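Local coordinates for protein putative ferredoxin (Rhodopseudomonas palustris, PDB 4ID8) that binds a [3Fe-4S] cluster as a single-cluster ferredoxin and probably carries electrons to its associated cytochrome P450, CYP194A4, at residues A[24-29]-A[49-54]; A[28-31]-A[35-38]; A[53-58]-A[62-67]. All blocks are in the same frame, centred on the assembly; numbering follows the deposited sequence.

Interaction 1 of 3, residues A[24-29]-A[49-54]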
loop_
_atom_site.group_PDB
_atom_site.type_symbol
_atom_site.label_atom_id
_atom_site.label_comp_id
_atom_site.label_asym_id
_atom_site.label_seq_id
_atom_site.Cartn_x
_atom_site.Cartn_y
_atom_site.Cartn_z
ATOM N N ALA A 24 4.443 0.594 -6.200
ATOM C CA ALA A 24 4.886 -0.607 -5.567
ATOM C C ALA A 24 3.876 -1.680 -5.931
ATOM O O ALA A 24 3.119 -2.097 -5.061
ATOM C CB ALA A 24 4.964 -0.401 -4.071
ATOM N N PRO A 25 3.869 -2.103 -7.225
ATOM C CA PRO A 25 2.974 -3.109 -7.774
ATOM C C PRO A 25 3.102 -4.394 -6.990
ATOM O O PRO A 25 2.144 -5.151 -6.840
ATOM C CB PRO A 25 3.495 -3.320 -9.212
ATOM C CG PRO A 25 4.484 -2.271 -9.470
ATOM C CD PRO A 25 4.860 -1.625 -8.219
ATOM N N GLU A 26 4.297 -4.597 -6.457
ATOM C CA GLU A 26 4.691 -5.785 -5.716
ATOM C C GLU A 26 4.016 -5.849 -4.364
ATOM O O GLU A 26 3.923 -6.907 -3.786
ATOM C CB GLU A 26 6.230 -5.825 -5.533
ATOM C CG GLU A 26 7.076 -5.594 -6.814
ATOM C CD GLU A 26 7.511 -4.109 -7.047
ATOM O OE1 GLU A 26 7.000 -3.171 -6.381
ATOM O OE2 GLU A 26 8.393 -3.879 -7.920
ATOM N N LEU A 27 3.518 -4.736 -3.862
ATOM C CA LEU A 27 3.048 -4.698 -2.511
ATOM C C LEU A 27 1.529 -4.543 -2.352
ATOM O O LEU A 27 1.000 -4.872 -1.295
ATOM C CB LEU A 27 3.795 -3.553 -1.784
ATOM C CG LEU A 27 5.281 -3.709 -1.425
ATOM C CD1 LEU A 27 5.828 -2.428 -0.900
ATOM C CD2 LEU A 27 5.463 -4.828 -0.369
ATOM N N PHE A 28 0.856 -3.984 -3.364
ATOM C CA PHE A 28 -0.604 -3.762 -3.389
ATOM C C PHE A 28 -1.264 -4.483 -4.563
ATOM O O PHE A 28 -0.642 -4.672 -5.589
ATOM C CB PHE A 28 -0.892 -2.275 -3.446
ATOM C CG PHE A 28 -0.168 -1.489 -2.356
ATOM C CD1 PHE A 28 -0.786 -1.232 -1.141
ATOM C CD2 PHE A 28 1.133 -1.024 -2.548
ATOM C CE1 PHE A 28 -0.109 -0.541 -0.140
ATOM C CE2 PHE A 28 1.801 -0.363 -1.550
ATOM C CZ PHE A 28 1.181 -0.106 -0.350
ATOM N N ASP A 29 -2.479 -4.967 -4.344
ATOM C CA ASP A 29 -3.390 -5.389 -5.430
ATOM C C ASP A 29 -4.642 -4.562 -5.344
ATOM O O ASP A 29 -5.068 -4.147 -4.290
ATOM C CB ASP A 29 -3.792 -6.851 -5.313
ATOM C CG ASP A 29 -2.700 -7.786 -5.781
ATOM O OD1 ASP A 29 -1.956 -7.450 -6.735
ATOM O OD2 ASP A 29 -2.561 -8.876 -5.205
ATOM N N ILE A 49 11.533 -1.702 0.845
ATOM C CA ILE A 49 11.257 -0.972 2.099
ATOM C C ILE A 49 11.046 0.480 1.788
ATOM O O ILE A 49 10.157 1.136 2.323
ATOM C CB ILE A 49 12.348 -1.247 3.199
ATOM C CG1 ILE A 49 12.007 -2.567 3.942
ATOM C CG2 ILE A 49 12.455 -0.097 4.199
ATOM C CD1 ILE A 49 13.078 -3.092 4.956
ATOM N N ASP A 50 11.846 0.974 0.864
ATOM C CA ASP A 50 11.728 2.350 0.413
ATOM C C ASP A 50 10.471 2.626 -0.414
ATOM O O ASP A 50 9.883 3.700 -0.280
ATOM C CB ASP A 50 12.962 2.762 -0.411
ATOM C CG ASP A 50 14.224 2.972 0.447
ATOM O OD1 ASP A 50 14.098 3.146 1.699
ATOM O OD2 ASP A 50 15.319 2.956 -0.175
ATOM N N LYS A 51 10.076 1.697 -1.269
ATOM C CA LYS A 51 8.852 1.880 -2.033
ATOM C C LYS A 51 7.610 1.835 -1.181
ATOM O O LYS A 51 6.597 2.390 -1.498
ATOM C CB LYS A 51 8.772 0.775 -3.045
ATOM C CG LYS A 51 9.755 0.978 -4.117
ATOM C CD LYS A 51 9.878 -0.264 -4.961
ATOM C CE LYS A 51 11.010 -0.122 -6.019
ATOM N NZ LYS A 51 11.168 1.327 -6.428
ATOM N N ALA A 52 7.683 1.082 -0.114
ATOM C CA ALA A 52 6.702 1.075 0.904
ATOM C C ALA A 52 6.449 2.466 1.505
ATOM O O ALA A 52 5.353 2.989 1.402
ATOM C CB ALA A 52 7.124 0.069 1.979
ATOM N N TRP A 53 7.459 3.047 2.128
ATOM C CA TRP A 53 7.347 4.390 2.697
ATOM C C TRP A 53 6.913 5.450 1.682
ATOM O O TRP A 53 6.257 6.419 2.043
ATOM C CB TRP A 53 8.652 4.824 3.361
ATOM C CG TRP A 53 8.974 4.071 4.605
ATOM C CD1 TRP A 53 10.007 3.225 4.769
ATOM C CD2 TRP A 53 8.259 4.095 5.855
ATOM N NE1 TRP A 53 10.001 2.709 6.035
ATOM C CE2 TRP A 53 8.933 3.212 6.728
ATOM C CE3 TRP A 53 7.114 4.761 6.313
ATOM C CZ2 TRP A 53 8.512 2.972 8.061
ATOM C CZ3 TRP A 53 6.684 4.527 7.658
ATOM C CH2 TRP A 53 7.386 3.625 8.494
ATOM N N LEU A 54 7.282 5.266 0.424
ATOM C CA LEU A 54 6.838 6.162 -0.657
ATOM C C LEU A 54 5.370 6.037 -0.973
ATOM O O LEU A 54 4.708 7.055 -1.088
ATOM C CB LEU A 54 7.632 5.957 -1.943
ATOM C CG LEU A 54 9.062 6.235 -1.582
ATOM C CD1 LEU A 54 10.023 5.770 -2.720
ATOM C CD2 LEU A 54 9.286 7.717 -1.138
#
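Leu27 and Ala52 meet methyl to methyl where the turn that follows helix 19-23 lies against helix 49-58: one branch of the leucine, CD1, reaches Ala52 CB at 4.0 Å and stands equally close to Ala52 CA. The torsions explain the reach. With Leu27 CG anti to its own carbonyl carbon (chi1 -72°) and the chain extended beyond it, CD1 is carried out to the helix surface, and an alanine on that surface lets a branched side chain come up almost to the helix backbone.

One residue earlier on the helix, Lys51 is met by Ala24. The methyl of Ala24 points at the helix and ends 4.1 Å from Lys51 CB; the two CA atoms that lie nearest each other across the contact, Ala24 CA and Lys51 CA, are 5.9 Å apart. A methyl suits so close an approach. Ala24 is the first residue to leave helical angles after helix 19-23, and Leu27 N donates to Ala24 O at 2.9 Å, closing a type I beta turn that brings Ala24 and Leu27 to the same helix.

Lys51 starts toward the turn but leads its amine away from it, the aliphatic chain running past Glu26, whose OE1 lies 4.3 Å from Lys51 CD. The charged ends remain apart, with 6.1 Å between Glu26 OE2 and Lys51 NZ, too far for a salt bridge. The contact is therefore apolar at its buried centre, held by methyl packing, while the opposite charges at its margin can add at most a weak, long-range attraction.

Interaction 2 of 3, residues A[28-31]-A[35-38]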
loop_
_atom_site.group_PDB
_atom_site.type_symbol
_atom_site.label_atom_id
_atom_site.label_comp_id
_atom_site.label_asym_id
_atom_site.label_seq_id
_atom_site.Cartn_x
_atom_site.Cartn_y
_atom_site.Cartn_z
ATOM N N PHE A 28 0.856 -3.984 -3.364
ATOM C CA PHE A 28 -0.604 -3.762 -3.389
ATOM C C PHE A 28 -1.264 -4.483 -4.563
ATOM O O PHE A 28 -0.642 -4.672 -5.589
ATOM C CB PHE A 28 -0.892 -2.275 -3.446
ATOM C CG PHE A 28 -0.168 -1.489 -2.356
ATOM C CD1 PHE A 28 -0.786 -1.232 -1.141
ATOM C CD2 PHE A 28 1.133 -1.024 -2.548
ATOM C CE1 PHE A 28 -0.109 -0.541 -0.140
ATOM C CE2 PHE A 28 1.801 -0.363 -1.550
ATOM C CZ PHE A 28 1.181 -0.106 -0.350
ATOM N N ASP A 29 -2.479 -4.967 -4.344
ATOM C CA ASP A 29 -3.390 -5.389 -5.430
ATOM C C ASP A 29 -4.642 -4.562 -5.344
ATOM O O ASP A 29 -5.068 -4.147 -4.290
ATOM C CB ASP A 29 -3.792 -6.851 -5.313
ATOM C CG ASP A 29 -2.700 -7.786 -5.781
ATOM O OD1 ASP A 29 -1.956 -7.450 -6.735
ATOM O OD2 ASP A 29 -2.561 -8.876 -5.205
ATOM N N LEU A 30 -5.212 -4.313 -6.494
ATOM C CA LEU A 30 -6.463 -3.578 -6.608
ATOM C C LEU A 30 -7.625 -4.525 -6.866
ATOM O O LEU A 30 -7.529 -5.405 -7.735
ATOM C CB LEU A 30 -6.377 -2.611 -7.785
ATOM C CG LEU A 30 -5.299 -1.580 -7.751
ATOM C CD1 LEU A 30 -5.565 -0.829 -8.969
ATOM C CD2 LEU A 30 -5.453 -0.702 -6.516
ATOM N N ASP A 31 -8.741 -4.298 -6.177
ATOM C CA ASP A 31 -9.960 -5.067 -6.492
ATOM C C ASP A 31 -10.671 -4.543 -7.764
ATOM O O ASP A 31 -10.160 -3.679 -8.454
ATOM C CB ASP A 31 -10.898 -5.185 -5.303
ATOM C CG ASP A 31 -11.532 -3.877 -4.930
ATOM O OD1 ASP A 31 -11.697 -2.965 -5.746
ATOM O OD2 ASP A 31 -11.883 -3.750 -3.795
ATOM N N ASN A 35 -10.079 -0.360 -5.413
ATOM C CA ASN A 35 -9.538 -0.201 -4.067
ATOM C C ASN A 35 -8.346 -1.080 -3.838
ATOM O O ASN A 35 -8.269 -2.214 -4.361
ATOM C CB ASN A 35 -10.599 -0.524 -3.040
ATOM C CG ASN A 35 -11.757 0.430 -3.098
ATOM O OD1 ASN A 35 -11.644 1.586 -2.714
ATOM N ND2 ASN A 35 -12.876 -0.048 -3.568
ATOM N N ALA A 36 -7.403 -0.544 -3.082
ATOM C CA ALA A 36 -6.172 -1.255 -2.840
ATOM C C ALA A 36 -6.222 -2.081 -1.540
ATOM O O ALA A 36 -6.955 -1.765 -0.590
ATOM C CB ALA A 36 -5.008 -0.316 -2.843
ATOM N N HIS A 37 -5.441 -3.154 -1.519
ATOM C CA HIS A 37 -5.244 -3.925 -0.312
ATOM C C HIS A 37 -3.840 -4.551 -0.328
ATOM O O HIS A 37 -3.300 -4.820 -1.413
ATOM C CB HIS A 37 -6.367 -4.972 -0.114
ATOM C CG HIS A 37 -6.566 -5.862 -1.285
ATOM N ND1 HIS A 37 -7.599 -5.688 -2.185
ATOM C CD2 HIS A 37 -5.857 -6.945 -1.721
ATOM C CE1 HIS A 37 -7.516 -6.628 -3.128
ATOM N NE2 HIS A 37 -6.474 -7.408 -2.866
ATOM N N GLU A 38 -3.250 -4.758 0.863
ATOM C CA GLU A 38 -1.983 -5.475 0.989
ATOM C C GLU A 38 -2.049 -6.897 0.434
ATOM O O GLU A 38 -3.048 -7.537 0.455
ATOM C CB GLU A 38 -1.478 -5.497 2.423
ATOM C CG GLU A 38 -2.469 -6.064 3.417
ATOM C CD GLU A 38 -3.413 -4.996 3.942
ATOM O OE1 GLU A 38 -3.718 -4.063 3.153
ATOM O OE2 GLU A 38 -3.856 -5.082 5.128
HETATM O O HOH W 1 -13.700 -2.672 -2.561
#
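His37, Asn35 and Asp31 bury the most surface here, His37 on strand 36-38, the other two at the turn end just beyond the strands. Antiparallel pairing sets Phe28 with Glu38, Asp29 with His37 and Leu30 with Ala36. Asp29 and His37 form the hydrogen-bonded pair: Asp29 N gives to His37 O and His37 N to Asp29 O, each at 3.0 Å. His37 CG lies between the backbone N and the carbonyl carbon (chi1 54°), which folds the imidazole back across the neighbouring strand, with Asp29 O 3.6 Å above the ring centre.

Asp31 and Asn35 lie side by side, carboxylate and amide planes 83° apart. Asp31 N donates to Asn35 O at 2.8 Å, and Asn35 N bonds Asp31 OD1 from above the carboxylate plane. That oxygen also accepts the N-H of Tyr33, an Asx turn. Asn35, compact and polar, sets CB 3.6 Å from Asp31 OD2 and touches Gln11 and cluster-binding Cys14.

On the sheet face opposite Asp29 and His37, Leu30 CD2 packs on Ala36 CB at 3.7 Å; Ala36, suitably small, touches the cluster and Cys20. This is a beta hairpin, its connection pinned by an aspartate and one strand lining the [3Fe-4S] pocket.

Interaction 3 of 3, residues A[53-58]-A[62-67]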
loop_
_atom_site.group_PDB
_atom_site.type_symbol
_atom_site.label_atom_id
_atom_site.label_comp_id
_atom_site.label_asym_id
_atom_site.label_seq_id
_atom_site.Cartn_x
_atom_site.Cartn_y
_atom_site.Cartn_z
ATOM N N TRP A 53 7.459 3.047 2.128
ATOM C CA TRP A 53 7.347 4.390 2.697
ATOM C C TRP A 53 6.913 5.450 1.682
ATOM O O TRP A 53 6.257 6.419 2.043
ATOM C CB TRP A 53 8.652 4.824 3.361
ATOM C CG TRP A 53 8.974 4.071 4.605
ATOM C CD1 TRP A 53 10.007 3.225 4.769
ATOM C CD2 TRP A 53 8.259 4.095 5.855
ATOM N NE1 TRP A 53 10.001 2.709 6.035
ATOM C CE2 TRP A 53 8.933 3.212 6.728
ATOM C CE3 TRP A 53 7.114 4.761 6.313
ATOM C CZ2 TRP A 53 8.512 2.972 8.061
ATOM C CZ3 TRP A 53 6.684 4.527 7.658
ATOM C CH2 TRP A 53 7.386 3.625 8.494
ATOM N N LEU A 54 7.282 5.266 0.424
ATOM C CA LEU A 54 6.838 6.162 -0.657
ATOM C C LEU A 54 5.370 6.037 -0.973
ATOM O O LEU A 54 4.708 7.055 -1.088
ATOM C CB LEU A 54 7.632 5.957 -1.943
ATOM C CG LEU A 54 9.062 6.235 -1.582
ATOM C CD1 LEU A 54 10.023 5.770 -2.720
ATOM C CD2 LEU A 54 9.286 7.717 -1.138
ATOM N N ALA A 55 4.897 4.796 -1.138
ATOM C CA ALA A 55 3.493 4.547 -1.364
ATOM C C ALA A 55 2.696 5.203 -0.240
ATOM O O ALA A 55 1.743 5.975 -0.477
ATOM C CB ALA A 55 3.213 3.052 -1.492
ATOM N N LYS A 56 3.120 4.983 0.996
ATOM C CA LYS A 56 2.407 5.597 2.131
ATOM C C LYS A 56 2.452 7.122 2.068
ATOM O O LYS A 56 1.458 7.757 2.331
ATOM C CB LYS A 56 2.961 5.080 3.440
ATOM C CG LYS A 56 2.462 5.729 4.706
ATOM C CD LYS A 56 3.205 5.136 5.887
ATOM C CE LYS A 56 2.996 5.983 7.095
ATOM N NZ LYS A 56 1.539 6.206 7.334
ATOM N N SER A 57 3.595 7.707 1.687
ATOM C CA SER A 57 3.711 9.156 1.683
ATOM C C SER A 57 2.805 9.745 0.603
ATOM O O SER A 57 2.121 10.765 0.816
ATOM C CB SER A 57 5.138 9.554 1.400
ATOM O OG SER A 57 5.264 10.971 1.467
ATOM N N ASN A 58 2.808 9.054 -0.544
ATOM C CA ASN A 58 2.051 9.411 -1.746
ATOM C C ASN A 58 0.515 9.240 -1.798
ATOM O O ASN A 58 -0.141 9.910 -2.601
ATOM C CB ASN A 58 2.684 8.732 -2.941
ATOM C CG ASN A 58 3.433 9.703 -3.766
ATOM O OD1 ASN A 58 4.188 10.513 -3.225
ATOM N ND2 ASN A 58 3.165 9.717 -5.071
ATOM N N ASN A 62 -4.350 9.292 2.834
ATOM C CA ASN A 62 -3.613 8.800 4.015
ATOM C C ASN A 62 -4.129 7.470 4.505
ATOM O O ASN A 62 -4.260 7.216 5.699
ATOM C CB ASN A 62 -3.486 9.880 5.120
ATOM C CG ASN A 62 -2.619 11.087 4.651
ATOM O OD1 ASN A 62 -1.572 10.942 3.931
ATOM N ND2 ASN A 62 -3.073 12.275 5.009
ATOM N N ALA A 63 -4.415 6.627 3.521
ATOM C CA ALA A 63 -5.079 5.345 3.712
ATOM C C ALA A 63 -4.120 4.217 4.111
ATOM O O ALA A 63 -4.584 3.206 4.593
ATOM C CB ALA A 63 -5.837 4.961 2.458
ATOM N N ILE A 64 -2.808 4.405 3.945
ATOM C CA ILE A 64 -1.837 3.339 4.186
ATOM C C ILE A 64 -1.131 3.442 5.573
ATOM O O ILE A 64 -0.542 4.458 5.901
ATOM C CB ILE A 64 -0.775 3.241 3.024
ATOM C CG1 ILE A 64 -1.478 3.017 1.664
ATOM C CG2 ILE A 64 0.308 2.143 3.321
ATOM C CD1 ILE A 64 -0.632 3.298 0.402
ATOM N N ASP A 65 -1.161 2.360 6.353
ATOM C CA ASP A 65 -0.387 2.254 7.585
ATOM C C ASP A 65 0.778 1.339 7.406
ATOM O O ASP A 65 0.628 0.275 6.842
ATOM C CB ASP A 65 -1.178 1.544 8.650
ATOM C CG ASP A 65 -2.471 2.181 8.930
ATOM O OD1 ASP A 65 -2.428 3.422 9.066
ATOM O OD2 ASP A 65 -3.498 1.416 9.036
ATOM N N ILE A 66 1.932 1.711 7.925
ATOM C CA ILE A 66 3.023 0.779 7.949
ATOM C C ILE A 66 3.284 0.475 9.415
ATOM O O ILE A 66 3.447 1.401 10.201
ATOM C CB ILE A 66 4.238 1.352 7.209
ATOM C CG1 ILE A 66 4.009 1.258 5.726
ATOM C CG2 ILE A 66 5.509 0.586 7.508
ATOM C CD1 ILE A 66 4.875 2.148 5.000
ATOM N N THR A 67 3.255 -0.799 9.796
ATOM C CA THR A 67 3.670 -1.186 11.147
ATOM C C THR A 67 5.171 -1.507 11.191
ATOM O O THR A 67 5.730 -2.053 10.248
ATOM C CB THR A 67 2.925 -2.419 11.701
ATOM O OG1 THR A 67 3.445 -3.597 11.062
ATOM C CG2 THR A 67 1.416 -2.318 11.531
#
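Helix 53-58 and strand 64-67 run roughly antiparallel, at 145° with their axes 8.1 Å apart at closest approach, and the CA atoms of Lys56 and Ile64, the nearest pair, are 5.2 Å apart. The chain reverses within a few residues after the helix, and the strand then sends alternate side chains, Ile64 and Ile66, toward the helix, while Asp65 between them points away.

Ile66 fills the corner between Trp53 and Lys56. Its CD1 sits over one face of the indole, toward the rim and 3.7 Å from Trp53 CE3, and its CG2 makes a CH-pi contact with the six-membered ring, 4.0 Å from the centroid. The same CD1 lies 3.5 Å from Lys56 CD. A branched aliphatic residue suits the place: CD1 is wedged between ring and lysine chain, while CG2 extends further over the ring.

Lys56 has CG anti to the backbone N (chi1 173°), an extended course that carries its methylenes across Ile66 and past Ile64 O until the bend at chi4 brings NZ to Ile64 O at 3.1 Å, in the carbonyl plane. Asp65 OD1, 5.1 Å from Lys56 NZ, is too far for a salt bridge and can add at most a weak attraction. A methionine in place of the lysine would probably leave Ile64 O without this donor.

Ile64 presses CD1 against the helix backbone, 3.7 Å from Ala55 O. Beyond the contact, strand 64-67 pairs with strand 6-9, whose Ile7 touches both isoleucines; Phe28 of strand 28-30 packs on Ala55 and Ile64, and Ile64 also reaches Cys20 of helix 19-23, one of the cluster-binding residues.

Overall arrangement
From the N terminus, strand 6-9 waits for its partner 64-67 near the other end, and helix 19-23 follows it. Interaction 1 opens just after that helix and closes the longest loop of the three, returning at helix 49-58. Interaction 2, a tight hairpin, starts on the same segment, sharing Phe28 and Asp29 with it, and is nested within the span of interaction 1. Interaction 3 comes later in series: it begins on the helix where interaction 1 ends and closes a short loop to the last strand. Phe28, on the segment shared by interactions 1 and 2, packs against the helix and strand of interaction 3, which joins hairpin, helix and terminal sheet in one core beside the cluster.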